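Local coordinates for protein deoxyhypusine hydroxylase (Homo sapiens, PDB 4D50) that hydroxylates the deoxyhypusine side chain of translation initiation factor eIF5A with a diiron centre and dioxygen, completing the formation of hypusine, at residues 72-83 and 96-107; 29-37 and 59-70. All coordinates share one frame; numbering follows the deposited sequence.

Contact 1: residues 72-83 and 96-107; sequences DARAIPMLVDVL and AGEALGAIGDPE. With GAI (guanidine), chain I.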
# COMPACT_ATOMS: atom_id res chain seq x y z
N ASP A 72 15.65 -0.11 0.31
CA ASP A 72 16.91 -0.77 0.52
C ASP A 72 17.06 -1.88 -0.50
O ASP A 72 16.34 -2.89 -0.54
CB ASP A 72 17.02 -1.24 1.95
CG ASP A 72 18.43 -1.65 2.32
OD1 ASP A 72 19.14 -2.19 1.46
OD2 ASP A 72 18.80 -1.42 3.51
N ALA A 73 18.02 -1.68 -1.38
CA ALA A 73 18.27 -2.64 -2.50
C ALA A 73 18.52 -4.07 -2.00
O ALA A 73 18.39 -5.00 -2.73
CB ALA A 73 19.44 -2.12 -3.41
N ARG A 74 18.89 -4.21 -0.74
CA ARG A 74 19.08 -5.55 -0.13
C ARG A 74 17.81 -6.42 -0.16
O ARG A 74 17.90 -7.61 -0.04
CB ARG A 74 19.65 -5.50 1.28
CG ARG A 74 21.11 -5.03 1.32
CD ARG A 74 21.90 -5.51 2.55
NE ARG A 74 22.68 -6.69 2.21
CZ ARG A 74 23.83 -6.63 1.54
NH1 ARG A 74 24.33 -5.45 1.18
NH2 ARG A 74 24.47 -7.76 1.21
N ALA A 75 16.64 -5.79 -0.30
CA ALA A 75 15.37 -6.48 -0.30
C ALA A 75 15.05 -7.04 -1.65
O ALA A 75 14.02 -7.75 -1.81
CB ALA A 75 14.24 -5.56 0.16
N ILE A 76 15.85 -6.68 -2.67
CA ILE A 76 15.42 -6.96 -4.02
C ILE A 76 15.23 -8.43 -4.35
O ILE A 76 14.26 -8.82 -4.97
CB ILE A 76 16.38 -6.25 -5.05
CG1 ILE A 76 15.99 -4.78 -5.16
CG2 ILE A 76 16.31 -6.90 -6.43
CD1 ILE A 76 17.02 -3.91 -5.88
N PRO A 77 16.22 -9.30 -3.94
CA PRO A 77 16.05 -10.73 -4.19
C PRO A 77 14.77 -11.35 -3.61
O PRO A 77 14.14 -12.12 -4.27
CB PRO A 77 17.31 -11.35 -3.57
CG PRO A 77 18.30 -10.25 -3.62
CD PRO A 77 17.52 -8.98 -3.34
N MET A 78 14.40 -10.99 -2.42
CA MET A 78 13.22 -11.56 -1.75
C MET A 78 12.01 -11.07 -2.50
O MET A 78 11.10 -11.83 -2.75
CB MET A 78 13.13 -11.11 -0.29
CG MET A 78 11.96 -11.71 0.46
SD MET A 78 11.83 -13.51 0.61
CE MET A 78 13.44 -14.12 0.92
N LEU A 79 12.02 -9.81 -2.89
CA LEU A 79 10.81 -9.22 -3.58
C LEU A 79 10.64 -9.85 -4.99
O LEU A 79 9.53 -10.08 -5.46
CB LEU A 79 10.88 -7.72 -3.70
CG LEU A 79 10.72 -6.99 -2.36
CD1 LEU A 79 11.13 -5.54 -2.41
CD2 LEU A 79 9.25 -7.10 -1.94
N VAL A 80 11.76 -10.17 -5.62
CA VAL A 80 11.70 -10.89 -6.89
C VAL A 80 11.04 -12.26 -6.69
O VAL A 80 10.20 -12.72 -7.50
CB VAL A 80 13.11 -10.90 -7.58
CG1 VAL A 80 13.10 -11.81 -8.78
CG2 VAL A 80 13.49 -9.50 -8.03
N ASP A 81 11.51 -13.00 -5.69
CA ASP A 81 11.02 -14.33 -5.37
C ASP A 81 9.52 -14.24 -5.12
O ASP A 81 8.79 -15.05 -5.65
CB ASP A 81 11.66 -14.94 -4.11
CG ASP A 81 13.11 -15.37 -4.29
OD1 ASP A 81 13.58 -15.42 -5.42
OD2 ASP A 81 13.77 -15.70 -3.26
N VAL A 82 9.05 -13.25 -4.38
CA VAL A 82 7.58 -13.08 -4.20
C VAL A 82 6.83 -12.75 -5.49
O VAL A 82 5.80 -13.29 -5.77
CB VAL A 82 7.29 -12.05 -3.10
CG1 VAL A 82 5.79 -11.78 -3.03
CG2 VAL A 82 7.85 -12.53 -1.78
N LEU A 83 7.34 -11.81 -6.27
CA LEU A 83 6.75 -11.47 -7.52
C LEU A 83 6.62 -12.68 -8.42
O LEU A 83 5.60 -12.86 -9.06
CB LEU A 83 7.57 -10.47 -8.29
CG LEU A 83 7.09 -10.01 -9.64
CD1 LEU A 83 5.65 -9.55 -9.60
CD2 LEU A 83 8.03 -8.96 -10.24
N ALA A 96 4.65 -6.79 -4.18
CA ALA A 96 6.13 -7.05 -4.37
C ALA A 96 6.56 -6.30 -5.67
O ALA A 96 7.67 -5.72 -5.66
CB ALA A 96 6.45 -8.56 -4.48
N GLY A 97 5.79 -6.34 -6.78
CA GLY A 97 6.17 -5.58 -7.95
C GLY A 97 6.24 -4.09 -7.73
O GLY A 97 7.17 -3.42 -8.14
N GLU A 98 5.20 -3.56 -7.11
CA GLU A 98 5.25 -2.14 -6.69
C GLU A 98 6.47 -1.79 -5.83
O GLU A 98 7.07 -0.75 -6.01
CB GLU A 98 3.96 -1.71 -5.93
CG GLU A 98 3.98 -0.22 -5.57
CD GLU A 98 2.70 0.28 -4.94
OE1 GLU A 98 1.61 -0.16 -5.34
OE2 GLU A 98 2.83 1.21 -4.11
N ALA A 99 6.84 -2.68 -4.89
CA ALA A 99 7.93 -2.47 -4.01
C ALA A 99 9.22 -2.38 -4.79
O ALA A 99 10.06 -1.63 -4.42
CB ALA A 99 7.98 -3.53 -2.92
N LEU A 100 9.39 -3.24 -5.82
CA LEU A 100 10.54 -3.17 -6.69
C LEU A 100 10.64 -1.78 -7.36
O LEU A 100 11.73 -1.23 -7.34
CB LEU A 100 10.54 -4.35 -7.72
CG LEU A 100 10.83 -5.72 -7.07
CD1 LEU A 100 10.51 -6.85 -8.04
CD2 LEU A 100 12.31 -5.83 -6.56
N GLY A 101 9.50 -1.23 -7.76
CA GLY A 101 9.42 0.13 -8.27
C GLY A 101 9.80 1.20 -7.26
O GLY A 101 10.46 2.20 -7.63
N ALA A 102 9.47 0.94 -5.98
CA ALA A 102 9.63 1.94 -4.95
C ALA A 102 11.03 2.06 -4.57
O ALA A 102 11.49 3.15 -4.28
CB ALA A 102 8.74 1.63 -3.77
N ILE A 103 11.75 0.95 -4.60
CA ILE A 103 13.18 0.96 -4.29
C ILE A 103 13.96 1.75 -5.34
O ILE A 103 14.86 2.49 -4.98
CB ILE A 103 13.71 -0.45 -4.16
CG1 ILE A 103 13.14 -1.10 -2.89
CG2 ILE A 103 15.26 -0.49 -4.06
CD1 ILE A 103 13.29 -2.63 -2.86
N GLY A 104 13.48 1.75 -6.57
CA GLY A 104 13.97 2.74 -7.56
C GLY A 104 15.28 2.37 -8.20
O GLY A 104 15.89 3.20 -8.92
N ASP A 105 15.71 1.13 -8.00
CA ASP A 105 16.96 0.65 -8.56
C ASP A 105 16.72 0.03 -9.92
O ASP A 105 16.03 -0.97 -10.04
CB ASP A 105 17.56 -0.37 -7.60
CG ASP A 105 18.95 -0.85 -8.00
OD1 ASP A 105 19.30 -0.90 -9.22
OD2 ASP A 105 19.64 -1.30 -7.07
N PRO A 106 17.34 0.58 -10.98
CA PRO A 106 17.11 0.08 -12.35
C PRO A 106 17.55 -1.37 -12.66
O PRO A 106 17.20 -1.88 -13.70
CB PRO A 106 17.85 1.09 -13.23
CG PRO A 106 18.84 1.76 -12.34
CD PRO A 106 18.38 1.62 -10.91
N GLU A 107 18.34 -1.97 -11.79
CA GLU A 107 18.70 -3.39 -11.83
C GLU A 107 17.48 -4.28 -12.07
O GLU A 107 17.57 -5.28 -12.70
CB GLU A 107 19.29 -3.74 -10.46
CG GLU A 107 19.61 -5.21 -10.18
CD GLU A 107 19.82 -5.46 -8.69
OE1 GLU A 107 20.35 -4.54 -8.00
OE2 GLU A 107 19.45 -6.56 -8.19
C GAI I . 20.90 -3.12 4.42
N1 GAI I . 21.58 -3.19 3.38
N2 GAI I . 20.01 -4.07 4.66
N3 GAI I . 21.04 -2.06 5.22
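L79 and L100 each enter a pocket of four residues on the opposing helix, a knobs-into-holes exchange at the middle of the apolar packing. The L79 side chain sits among A96, A99, L100 and I103. With CG opposite its own carbonyl carbon (chi1 -71°), it sends CD1 tip to tip against I103 CD1, 3.7 Å away, while CD1 and CD2 both rest on the methyl of A99. L100 answers from among I76, L79, V80 and L83: its CD2 lies 3.7 Å from L79 CB, and its CD1 touches V80 CG2 and L83 CD2. Branched aliphatics suit these places because two methyls can serve separate neighbours.

A96 sits where the two backbones come nearest, its CA 5.2 Å from L79 CA. A96 CB lies 3.6 Å from both L79 O and V82 CG1, a methyl that fits against the helix 76-84 backbone, which is why alanine suits the place. The helices run roughly antiparallel (150°) with axes 8.8 Å apart, joining HEAT-like repeat 1 to repeat 2 in the alpha solenoid; helix 90-103 also carries the iron ligands H94 and E95.

Carboxylates border the apolar zone where helix 90-103 gives way to a turn. E107 OE2 stands 3.6 Å from I76 CG2, and D105 OD2 touches A73 CB and I76 CD1. Two aspartates form Asx turns, D105 after helix 90-103 and D72 ahead of the 3-10 turn 73-75: D105 OD1 accepts from E107 N at 2.9 Å, and D72 OD1 from R74 N at 3.0 Å, each donor coming on the anti side and tilted from the carboxylate plane.

A guanidine molecule lies beside D72 and R74; its weak hydrogen bond to D72 OD1 is doubtful, since the molecule is modelled too close to its neighbours.

Contact 2: residues 29-37 and 59-70; sequences RFRALFTLR and LKHELAYCLGQM. With FE (Fe (III) ion), chain D; PER (peroxide ion), chain E.
R37 lies along the flank of C66, Q69 and M70, where helices 26-39 and 57-70 pack nearly parallel (15°) at the start of the HEAT-like alpha solenoid. Its CB rests near C66 SG, and R37 CG then touches both C66 CB and M70 CG at 3.8 Å. The chain bends at the next bond (chi2 -96°), turning the guanidinium to lay one face over Q69 CB and M70 N. NE and CZ pass Q69 CB, and NH1 lies by M70 CG. R37 NH2 stands 3.3 Å from Q69 O; a water accepts from the first and donates to the second, at distances short enough to leave its exact place doubtful. The long aliphatic stem thus spans the gap between helices while carrying the charge to the partly exposed edge of the pair. With an alanine in its place, C66 and M70 would probably lose cover and Q69 O its arginine neighbour.

Deeper in, L33 fills the space between helices, with L33 CD2 3.7 Å from E62 CB and CD1 against L63 CD2. C66 SG meets the F34 ring obliquely, 3.9 Å from its centroid and 37° off the ring normal, a Cys sulfur-aromatic contact. E62 is buried against two neighbouring phenylalanines: E62 OE1 comes to the edge of the F30 ring, 3.5 Å from F30 CE2, and CG touches F34 CZ. L59 CD2 sits over the centre of the R29 guanidinium face, whose charge is paired with D54.

On another side of helix 57-70, H61 turns to the active site, where H245 and E246 also bind the iron; H61 NE2 is 2.3 Å from the metal.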
# COMPACT_ATOMS: atom_id res chain seq x y z
N ARG A 29 1.82 -8.23 15.49
CA ARG A 29 2.73 -8.48 14.41
C ARG A 29 2.75 -7.30 13.46
O ARG A 29 3.80 -6.99 12.92
CB ARG A 29 2.33 -9.75 13.71
CG ARG A 29 2.22 -11.01 14.64
CD ARG A 29 1.68 -12.20 13.88
NE ARG A 29 2.65 -12.75 12.98
CZ ARG A 29 2.45 -13.68 12.08
NH1 ARG A 29 1.26 -14.25 11.93
NH2 ARG A 29 3.44 -14.12 11.32
N PHE A 30 1.64 -6.55 13.30
CA PHE A 30 1.71 -5.30 12.48
C PHE A 30 2.56 -4.26 13.10
O PHE A 30 3.36 -3.59 12.44
CB PHE A 30 0.31 -4.72 12.20
CG PHE A 30 -0.30 -5.25 10.96
CD1 PHE A 30 -0.66 -6.58 10.88
CD2 PHE A 30 -0.48 -4.44 9.85
CE1 PHE A 30 -1.21 -7.10 9.74
CE2 PHE A 30 -0.99 -4.97 8.69
CZ PHE A 30 -1.37 -6.30 8.64
N ARG A 31 2.43 -4.14 14.40
CA ARG A 31 3.22 -3.19 15.16
C ARG A 31 4.67 -3.53 15.03
O ARG A 31 5.47 -2.62 14.82
CB ARG A 31 2.87 -3.24 16.66
CG ARG A 31 1.68 -2.42 16.98
CD ARG A 31 1.26 -2.63 18.44
NE ARG A 31 -0.15 -2.27 18.54
CZ ARG A 31 -0.59 -1.01 18.46
NH1 ARG A 31 0.26 0.02 18.35
NH2 ARG A 31 -1.89 -0.77 18.51
N ALA A 32 5.01 -4.80 15.13
CA ALA A 32 6.44 -5.23 14.94
C ALA A 32 6.94 -4.87 13.56
O ALA A 32 8.06 -4.38 13.35
CB ALA A 32 6.56 -6.71 15.19
N LEU A 33 6.14 -5.22 12.56
CA LEU A 33 6.49 -4.94 11.19
C LEU A 33 6.78 -3.47 10.93
O LEU A 33 7.77 -3.15 10.34
CB LEU A 33 5.37 -5.40 10.23
CG LEU A 33 5.53 -4.98 8.76
CD1 LEU A 33 6.81 -5.56 8.12
CD2 LEU A 33 4.29 -5.38 7.96
N PHE A 34 5.88 -2.54 11.31
CA PHE A 34 6.12 -1.16 11.09
C PHE A 34 7.25 -0.59 11.92
O PHE A 34 7.96 0.30 11.48
CB PHE A 34 4.81 -0.36 11.18
CG PHE A 34 3.97 -0.58 9.96
CD1 PHE A 34 4.34 -0.02 8.71
CD2 PHE A 34 2.85 -1.36 10.02
CE1 PHE A 34 3.62 -0.27 7.55
CE2 PHE A 34 2.13 -1.62 8.85
CZ PHE A 34 2.52 -1.07 7.65
N THR A 35 7.52 -1.19 13.06
CA THR A 35 8.70 -0.75 13.79
C THR A 35 9.95 -1.16 12.99
O THR A 35 10.86 -0.35 12.83
CB THR A 35 8.70 -1.33 15.20
OG1 THR A 35 7.49 -0.89 15.84
CG2 THR A 35 9.93 -0.87 16.06
N LEU A 36 10.02 -2.39 12.51
CA LEU A 36 11.16 -2.82 11.72
C LEU A 36 11.32 -1.99 10.49
O LEU A 36 12.45 -1.77 10.07
CB LEU A 36 11.07 -4.27 11.33
CG LEU A 36 11.16 -5.28 12.47
CD1 LEU A 36 10.87 -6.68 11.94
CD2 LEU A 36 12.56 -5.26 13.10
N ARG A 37 10.21 -1.64 9.85
CA ARG A 37 10.28 -0.79 8.68
C ARG A 37 11.00 0.51 8.97
O ARG A 37 11.82 0.98 8.17
CB ARG A 37 8.85 -0.54 8.17
CG ARG A 37 8.78 0.34 6.95
CD ARG A 37 8.51 1.75 7.34
NE ARG A 37 8.45 2.74 6.28
CZ ARG A 37 9.52 3.34 5.78
NH1 ARG A 37 10.73 2.95 6.15
NH2 ARG A 37 9.41 4.28 4.85
N LEU A 59 -1.10 -9.81 5.88
CA LEU A 59 0.22 -9.58 6.48
C LEU A 59 1.30 -9.62 5.40
O LEU A 59 2.12 -8.74 5.31
CB LEU A 59 0.49 -10.58 7.60
CG LEU A 59 1.83 -10.34 8.30
CD1 LEU A 59 1.99 -9.01 9.00
CD2 LEU A 59 2.02 -11.51 9.32
N LYS A 60 1.26 -10.63 4.52
CA LYS A 60 2.34 -10.80 3.53
C LYS A 60 2.49 -9.62 2.57
O LYS A 60 3.60 -9.21 2.23
CB LYS A 60 2.14 -12.06 2.73
CG LYS A 60 2.45 -13.35 3.47
CD LYS A 60 2.43 -14.56 2.53
CE LYS A 60 1.03 -14.91 2.11
NZ LYS A 60 0.91 -16.19 1.40
N HIS A 61 1.39 -9.06 2.16
CA HIS A 61 1.42 -7.90 1.27
C HIS A 61 1.92 -6.65 2.00
O HIS A 61 2.63 -5.83 1.38
CB HIS A 61 0.10 -7.77 0.54
CG HIS A 61 -0.75 -6.63 1.02
ND1 HIS A 61 -1.25 -6.56 2.29
CD2 HIS A 61 -1.13 -5.50 0.37
CE1 HIS A 61 -1.99 -5.44 2.39
NE2 HIS A 61 -1.89 -4.77 1.25
N GLU A 62 1.68 -6.55 3.31
CA GLU A 62 2.24 -5.42 4.11
C GLU A 62 3.81 -5.56 4.22
O GLU A 62 4.58 -4.58 4.24
CB GLU A 62 1.61 -5.40 5.47
CG GLU A 62 1.29 -4.05 6.06
CD GLU A 62 0.08 -3.42 5.38
OE1 GLU A 62 -0.98 -4.07 5.26
OE2 GLU A 62 0.26 -2.31 4.85
N LEU A 63 4.24 -6.79 4.32
CA LEU A 63 5.68 -7.06 4.33
C LEU A 63 6.26 -6.47 3.10
O LEU A 63 7.34 -5.85 3.12
CB LEU A 63 6.01 -8.53 4.37
CG LEU A 63 5.37 -9.39 5.46
CD1 LEU A 63 5.70 -10.83 5.20
CD2 LEU A 63 5.88 -8.98 6.80
N ALA A 64 5.65 -6.82 1.98
CA ALA A 64 6.23 -6.33 0.70
C ALA A 64 6.13 -4.81 0.63
O ALA A 64 7.09 -4.16 0.17
CB ALA A 64 5.51 -6.93 -0.52
N TYR A 65 5.02 -4.22 1.03
CA TYR A 65 4.90 -2.78 1.04
C TYR A 65 6.00 -2.09 1.84
O TYR A 65 6.67 -1.18 1.38
CB TYR A 65 3.55 -2.36 1.61
CG TYR A 65 3.32 -0.90 1.79
CD1 TYR A 65 3.08 -0.06 0.71
CD2 TYR A 65 3.50 -0.31 3.05
CE1 TYR A 65 2.89 1.33 0.90
CE2 TYR A 65 3.27 1.04 3.25
CZ TYR A 65 3.05 1.86 2.17
OH TYR A 65 2.82 3.16 2.42
N CYS A 66 6.27 -2.64 3.00
CA CYS A 66 7.30 -2.12 3.91
C CYS A 66 8.67 -2.20 3.26
O CYS A 66 9.41 -1.23 3.34
CB CYS A 66 7.32 -2.79 5.29
SG CYS A 66 5.93 -2.25 6.30
N LEU A 67 9.00 -3.32 2.58
CA LEU A 67 10.34 -3.44 1.96
C LEU A 67 10.47 -2.41 0.86
O LEU A 67 11.57 -1.93 0.54
CB LEU A 67 10.55 -4.86 1.39
CG LEU A 67 10.67 -5.97 2.49
CD1 LEU A 67 10.77 -7.32 1.84
CD2 LEU A 67 11.86 -5.73 3.44
N GLY A 68 9.37 -2.14 0.19
CA GLY A 68 9.38 -1.11 -0.83
C GLY A 68 9.74 0.25 -0.23
O GLY A 68 10.56 0.99 -0.80
N GLN A 69 9.01 0.63 0.76
CA GLN A 69 9.13 1.95 1.38
C GLN A 69 10.49 2.18 2.03
O GLN A 69 10.93 3.35 2.12
CB GLN A 69 7.97 2.14 2.41
CG GLN A 69 6.62 2.06 1.77
CD GLN A 69 6.32 3.18 0.84
OE1 GLN A 69 6.39 4.30 1.25
NE2 GLN A 69 5.97 2.87 -0.42
N MET A 70 11.14 1.05 2.45
CA MET A 70 12.47 1.04 3.04
C MET A 70 13.56 1.47 2.04
O MET A 70 14.61 1.96 2.43
CB MET A 70 12.75 -0.27 3.66
CG MET A 70 11.90 -0.53 4.91
SD MET A 70 11.90 -2.24 5.42
CE MET A 70 13.37 -2.27 6.39
FE FE D . -3.43 -3.20 0.47
O1 PER E . -2.87 -4.36 -1.98
O2 PER E . -4.20 -4.37 -1.20
O HOH W 1 10.58 5.69 3.17
O HOH W 2 -1.86 -1.94 -0.80
O HOH W 3 -2.79 -1.90 2.08

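Overall arrangement
Both contacts are largely buried, contact 2 nearer the centre of the chain; contact 1 surfaces at A73 and E107, contact 2 at F34 and, partly, R37. They meet where helix 57-70 packs on helix 90-103: A99 CB lies 3.3 Å from A64 O and 3.5 Å from G68 CA, small residues consistent with the close approach of these metal-bearing helices. Contact 1 joins antiparallel helices through aliphatic side chains almost throughout, with acids confined to its turn end. Contact 2 pairs nearly parallel helices at wider spacing, filled with leucines, aromatic rings, a cysteine sulfur and arginine side chains; a buried glutamate lies near the iron ligands. Helix 76-84 follows helix 57-70 directly along the solenoid.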